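Local coordinates for D-aminoacid aminotransferase-like PLP-dependent enzyme (Haemophilus somnus, PDB 3CEB), which is a putative 4-amino-4-deoxychorismate lyase of the class IV aminotransferase family, with its pyridoxal phosphate cofactor bound to a lysine, at residues V86-I98 and L113-R127. Residues are numbered along the deposited sequence; the frame is centred on the assembly and turned at random. Where two conformers were deposited one is given.
With SO4 (sulfate ion), chain E.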
# COMPACT_ATOMS: atom_id res chain seq x y z
N VAL A 86 7.48 1.35 13.52
CA VAL A 86 6.45 2.01 14.29
C VAL A 86 6.15 3.38 13.66
O VAL A 86 7.03 4.25 13.55
CB VAL A 86 6.89 2.19 15.81
CG1 VAL A 86 7.37 0.87 16.40
CG2 VAL A 86 8.03 3.29 15.97
N TYR A 87 4.91 3.59 13.26
CA TYR A 87 4.53 4.90 12.78
C TYR A 87 3.43 5.45 13.65
O TYR A 87 2.32 4.95 13.58
CB TYR A 87 4.04 4.86 11.33
CG TYR A 87 5.05 4.28 10.37
CD1 TYR A 87 5.09 2.92 10.12
CD2 TYR A 87 5.95 5.08 9.70
CE1 TYR A 87 6.03 2.38 9.23
CE2 TYR A 87 6.89 4.54 8.80
CZ TYR A 87 6.92 3.20 8.57
OH TYR A 87 7.83 2.66 7.66
N ARG A 88 3.72 6.51 14.40
CA ARG A 88 2.75 7.08 15.34
C ARG A 88 2.29 8.53 15.13
O ARG A 88 1.25 8.92 15.62
CB ARG A 88 3.33 6.98 16.75
CG ARG A 88 3.12 5.61 17.33
CD ARG A 88 4.16 5.32 18.31
NE ARG A 88 3.89 4.08 19.03
CZ ARG A 88 4.83 3.44 19.72
NH1 ARG A 88 6.07 3.91 19.70
NH2 ARG A 88 4.56 2.32 20.38
N THR A 89 3.09 9.34 14.44
CA THR A 89 2.78 10.75 14.26
C THR A 89 2.81 11.00 12.79
O THR A 89 3.60 10.38 12.07
CB THR A 89 3.77 11.68 14.97
OG1 THR A 89 5.09 11.36 14.55
CG2 THR A 89 3.68 11.52 16.46
N PHE A 90 1.90 11.87 12.35
CA PHE A 90 1.64 12.14 10.92
C PHE A 90 1.46 13.61 10.60
O PHE A 90 0.59 14.25 11.11
CB PHE A 90 0.38 11.38 10.49
CG PHE A 90 0.50 9.88 10.62
CD1 PHE A 90 0.29 9.26 11.81
CD2 PHE A 90 0.85 9.11 9.54
CE1 PHE A 90 0.42 7.91 11.93
CE2 PHE A 90 0.97 7.77 9.66
CZ PHE A 90 0.76 7.17 10.84
N LYS A 91 2.30 14.12 9.71
CA LYS A 91 2.23 15.52 9.29
C LYS A 91 1.24 15.75 8.16
O LYS A 91 1.34 15.15 7.09
CB LYS A 91 3.61 16.04 8.86
CG LYS A 91 3.61 17.51 8.44
CD LYS A 91 3.14 18.51 9.51
CE LYS A 91 4.31 19.35 10.03
NZ LYS A 91 3.83 20.42 10.98
N PRO A 92 0.27 16.65 8.40
CA PRO A 92 -0.65 16.90 7.29
C PRO A 92 0.08 17.65 6.17
O PRO A 92 0.77 18.62 6.44
CB PRO A 92 -1.76 17.77 7.92
CG PRO A 92 -1.50 17.79 9.36
CD PRO A 92 -0.11 17.37 9.62
N VAL A 93 -0.04 17.15 4.94
CA VAL A 93 0.59 17.79 3.80
C VAL A 93 -0.50 18.07 2.77
O VAL A 93 -1.31 17.21 2.44
CB VAL A 93 1.77 16.90 3.25
CG1 VAL A 93 2.38 17.51 2.02
CG2 VAL A 93 2.83 16.77 4.29
N PHE A 94 -0.55 19.29 2.27
CA PHE A 94 -1.63 19.70 1.37
C PHE A 94 -1.21 19.61 -0.07
O PHE A 94 -0.29 20.26 -0.53
CB PHE A 94 -2.12 21.12 1.74
CG PHE A 94 -2.69 21.18 3.10
CD1 PHE A 94 -4.02 20.89 3.30
CD2 PHE A 94 -1.88 21.41 4.20
CE1 PHE A 94 -4.55 20.87 4.58
CE2 PHE A 94 -2.39 21.41 5.46
CZ PHE A 94 -3.73 21.13 5.67
N CYS A 95 -1.90 18.75 -0.79
CA CYS A 95 -1.61 18.55 -2.18
C CYS A 95 -2.85 18.14 -2.98
O CYS A 95 -3.31 17.01 -2.92
CB CYS A 95 -0.55 17.49 -2.28
SG CYS A 95 -0.07 17.13 -3.96
N ASP A 96 -3.35 19.08 -3.77
CA ASP A 96 -4.61 18.91 -4.50
C ASP A 96 -4.48 18.25 -5.86
O ASP A 96 -5.48 17.92 -6.50
CB ASP A 96 -5.25 20.28 -4.72
CG ASP A 96 -5.83 20.86 -3.47
OD1 ASP A 96 -5.99 20.13 -2.49
OD2 ASP A 96 -6.17 22.06 -3.49
N HIS A 97 -3.26 18.10 -6.34
CA HIS A 97 -3.06 17.53 -7.65
C HIS A 97 -2.04 16.47 -7.60
O HIS A 97 -0.85 16.75 -7.76
CB HIS A 97 -2.59 18.59 -8.63
CG HIS A 97 -3.62 19.64 -8.91
ND1 HIS A 97 -4.94 19.31 -9.14
CD2 HIS A 97 -3.53 20.99 -8.98
CE1 HIS A 97 -5.63 20.43 -9.35
NE2 HIS A 97 -4.79 21.46 -9.26
N ILE A 98 -2.50 15.25 -7.33
CA ILE A 98 -1.67 14.08 -7.23
C ILE A 98 -2.51 12.88 -7.62
O ILE A 98 -3.60 12.73 -7.10
CB ILE A 98 -1.09 13.93 -5.80
CG1 ILE A 98 -0.36 12.59 -5.65
CG2 ILE A 98 -2.18 14.03 -4.77
CD1 ILE A 98 0.39 12.40 -4.33
N LEU A 113 6.78 14.96 -1.03
CA LEU A 113 5.80 15.29 -0.01
C LEU A 113 6.32 14.79 1.33
O LEU A 113 6.29 15.50 2.30
CB LEU A 113 4.44 14.68 -0.32
CG LEU A 113 3.80 15.34 -1.55
CD1 LEU A 113 2.42 14.78 -1.85
CD2 LEU A 113 3.78 16.86 -1.38
N LEU A 114 6.86 13.58 1.35
CA LEU A 114 7.40 13.00 2.59
C LEU A 114 8.48 13.86 3.21
O LEU A 114 8.62 13.84 4.41
CB LEU A 114 7.99 11.61 2.33
CG LEU A 114 8.44 10.78 3.54
CD1 LEU A 114 7.29 10.51 4.49
CD2 LEU A 114 9.05 9.47 3.00
N LYS A 115 9.23 14.59 2.40
CA LYS A 115 10.29 15.47 2.93
C LYS A 115 9.71 16.53 3.81
O LYS A 115 10.43 17.17 4.53
CB LYS A 115 11.10 16.17 1.82
CG LYS A 115 12.00 15.26 1.07
CD LYS A 115 12.82 16.02 0.05
CE LYS A 115 13.46 15.06 -0.98
NZ LYS A 115 14.12 15.89 -2.04
N GLN A 116 8.41 16.74 3.74
CA GLN A 116 7.77 17.76 4.57
C GLN A 116 7.36 17.24 5.95
O GLN A 116 6.70 17.94 6.71
CB GLN A 116 6.53 18.30 3.87
CG GLN A 116 6.86 19.21 2.70
CD GLN A 116 5.63 19.56 1.89
OE1 GLN A 116 4.61 20.03 2.42
NE2 GLN A 116 5.72 19.34 0.59
N LYS A 117 7.76 16.03 6.31
CA LYS A 117 7.25 15.43 7.56
C LYS A 117 7.79 16.08 8.83
O LYS A 117 7.20 15.97 9.88
CB LYS A 117 7.55 13.93 7.61
CG LYS A 117 9.00 13.56 7.84
CD LYS A 117 9.14 12.06 7.70
CE LYS A 117 10.53 11.61 7.26
NZ LYS A 117 11.59 11.84 8.28
N GLU A 118 8.91 16.77 8.68
CA GLU A 118 9.67 17.36 9.79
C GLU A 118 9.99 16.35 10.89
O GLU A 118 10.77 15.42 10.68
CB GLU A 118 8.95 18.55 10.37
CG GLU A 118 8.09 19.30 9.34
CD GLU A 118 7.88 20.76 9.71
OE1 GLU A 118 8.84 21.51 9.53
OE2 GLU A 118 6.76 21.15 10.16
N GLU A 119 9.39 16.56 12.07
CA GLU A 119 9.66 15.66 13.21
C GLU A 119 8.67 14.48 13.23
O GLU A 119 8.90 13.52 13.91
CB GLU A 119 9.75 16.40 14.57
CG GLU A 119 11.15 17.15 14.93
CD GLU A 119 12.47 16.28 14.87
OE1 GLU A 119 12.47 15.12 14.38
OE2 GLU A 119 13.55 16.76 15.28
N CYS A 120 7.61 14.51 12.44
CA CYS A 120 6.73 13.36 12.38
C CYS A 120 7.29 12.10 11.74
O CYS A 120 8.23 12.15 10.96
CB CYS A 120 5.48 13.69 11.61
SG CYS A 120 4.64 15.01 12.41
N ASP A 121 6.62 10.99 12.02
CA ASP A 121 7.07 9.72 11.49
C ASP A 121 6.68 9.54 10.04
O ASP A 121 7.18 8.65 9.37
CB ASP A 121 6.43 8.56 12.22
CG ASP A 121 6.85 8.46 13.62
OD1 ASP A 121 8.00 8.80 13.92
OD2 ASP A 121 6.02 7.97 14.41
N GLU A 122 5.75 10.33 9.56
CA GLU A 122 5.27 10.14 8.21
C GLU A 122 4.27 11.26 7.90
O GLU A 122 4.16 12.24 8.67
CB GLU A 122 4.79 8.69 8.13
CG GLU A 122 4.13 8.14 6.91
CD GLU A 122 4.81 8.30 5.57
OE1 GLU A 122 5.71 7.54 5.15
OE2 GLU A 122 4.26 9.12 4.85
N ILE A 123 3.60 11.20 6.75
CA ILE A 123 2.74 12.32 6.37
C ILE A 123 1.32 11.86 6.20
O ILE A 123 1.03 10.67 6.26
CB ILE A 123 3.20 13.09 5.09
CG1 ILE A 123 3.16 12.17 3.85
CG2 ILE A 123 4.57 13.67 5.29
CD1 ILE A 123 3.57 12.83 2.53
N MSE A 124 0.45 12.82 5.95
CA MSE A 124 -0.95 12.56 5.77
C MSE A 124 -1.42 13.51 4.67
O MSE A 124 -1.44 14.71 4.85
CB MSE A 124 -1.64 12.80 7.10
CG MSE A 124 -3.13 12.69 7.05
SE MSE A 124 -3.94 12.73 8.81
CE MSE A 124 -3.59 10.90 9.23
N ILE A 125 -1.70 12.95 3.50
CA ILE A 125 -1.98 13.77 2.33
C ILE A 125 -3.44 14.23 2.27
O ILE A 125 -4.37 13.41 2.15
CB ILE A 125 -1.61 13.04 1.04
CG1 ILE A 125 -0.10 12.68 1.04
CG2 ILE A 125 -1.94 13.90 -0.16
CD1 ILE A 125 0.28 11.64 0.06
N ILE A 126 -3.60 15.54 2.34
CA ILE A 126 -4.88 16.18 2.25
C ILE A 126 -5.05 16.67 0.83
O ILE A 126 -4.38 17.62 0.40
CB ILE A 126 -4.97 17.36 3.22
CG1 ILE A 126 -4.55 16.88 4.61
CG2 ILE A 126 -6.37 17.93 3.22
CD1 ILE A 126 -5.31 15.65 5.03
N ARG A 127 -5.97 16.03 0.12
CA ARG A 127 -6.24 16.32 -1.27
C ARG A 127 -7.69 16.73 -1.44
O ARG A 127 -8.61 15.94 -1.18
CB ARG A 127 -5.96 15.07 -2.11
CG ARG A 127 -6.24 15.19 -3.61
CD ARG A 127 -6.22 13.84 -4.30
NE ARG A 127 -6.49 13.99 -5.72
CZ ARG A 127 -7.71 14.10 -6.25
NH1 ARG A 127 -8.77 14.01 -5.48
NH2 ARG A 127 -7.88 14.26 -7.55
S SO4 E . -1.24 21.46 -5.28
O1 SO4 E . -1.11 20.07 -5.72
O2 SO4 E . -1.98 21.55 -4.01
O3 SO4 E . -2.00 22.15 -6.34
O4 SO4 E . 0.10 22.00 -5.04
O HOH W 1 1.55 21.16 2.67
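The pairing of K91 and V93 with I123 and I125 belongs to a beta-alpha-beta crossover: strands 90-94 and 122-127 run parallel, joined through helix 108-114, which packs on one face. K91 N donates to E122 O at 2.8 Å, M124 N to K91 O, V93 N to M124 O, I126 N to V93 O and C95 N to I126 O. On the helix side the two methyls of V93 part ways. CG1, anti to the backbone N (chi1 176°), lies 3.7 Å from L113 CD2 and also meets Q116 OE1; CG2 turns instead to I123 CG2. Further along, I98 CD1 and L113 CD1 meet tip to tip at 4.0 Å. On the other face the F94 ring lies alongside I126, with CD1 3.7 Å from I126 CB, and F176 meets that ring edge-to-face. F90, on this face too, reaches strand 185-188. At the start of the pairing, D121 OD2 takes R88 N at 2.7 Å on its anti lone pair and T89 N from above the carboxylate plane; T89 OG1 accepts from D121 N in return. The K91 chain, kinked at chi2 (60°), sets NZ 3.1 Å from E118 OE2 in a salt bridge at the turn 117-120, with CE crowding the same oxygen. Beyond the other end, the backbone N atoms of D96 and H97 both donate to a sulfate ion, probably from the crystallisation liquor. Two amide hydrogens on one carboxylate oxygen should stabilise the negative charge of D121 and pin the chain where the strands come together, while apolar packing joins the crossover helix to the sheet.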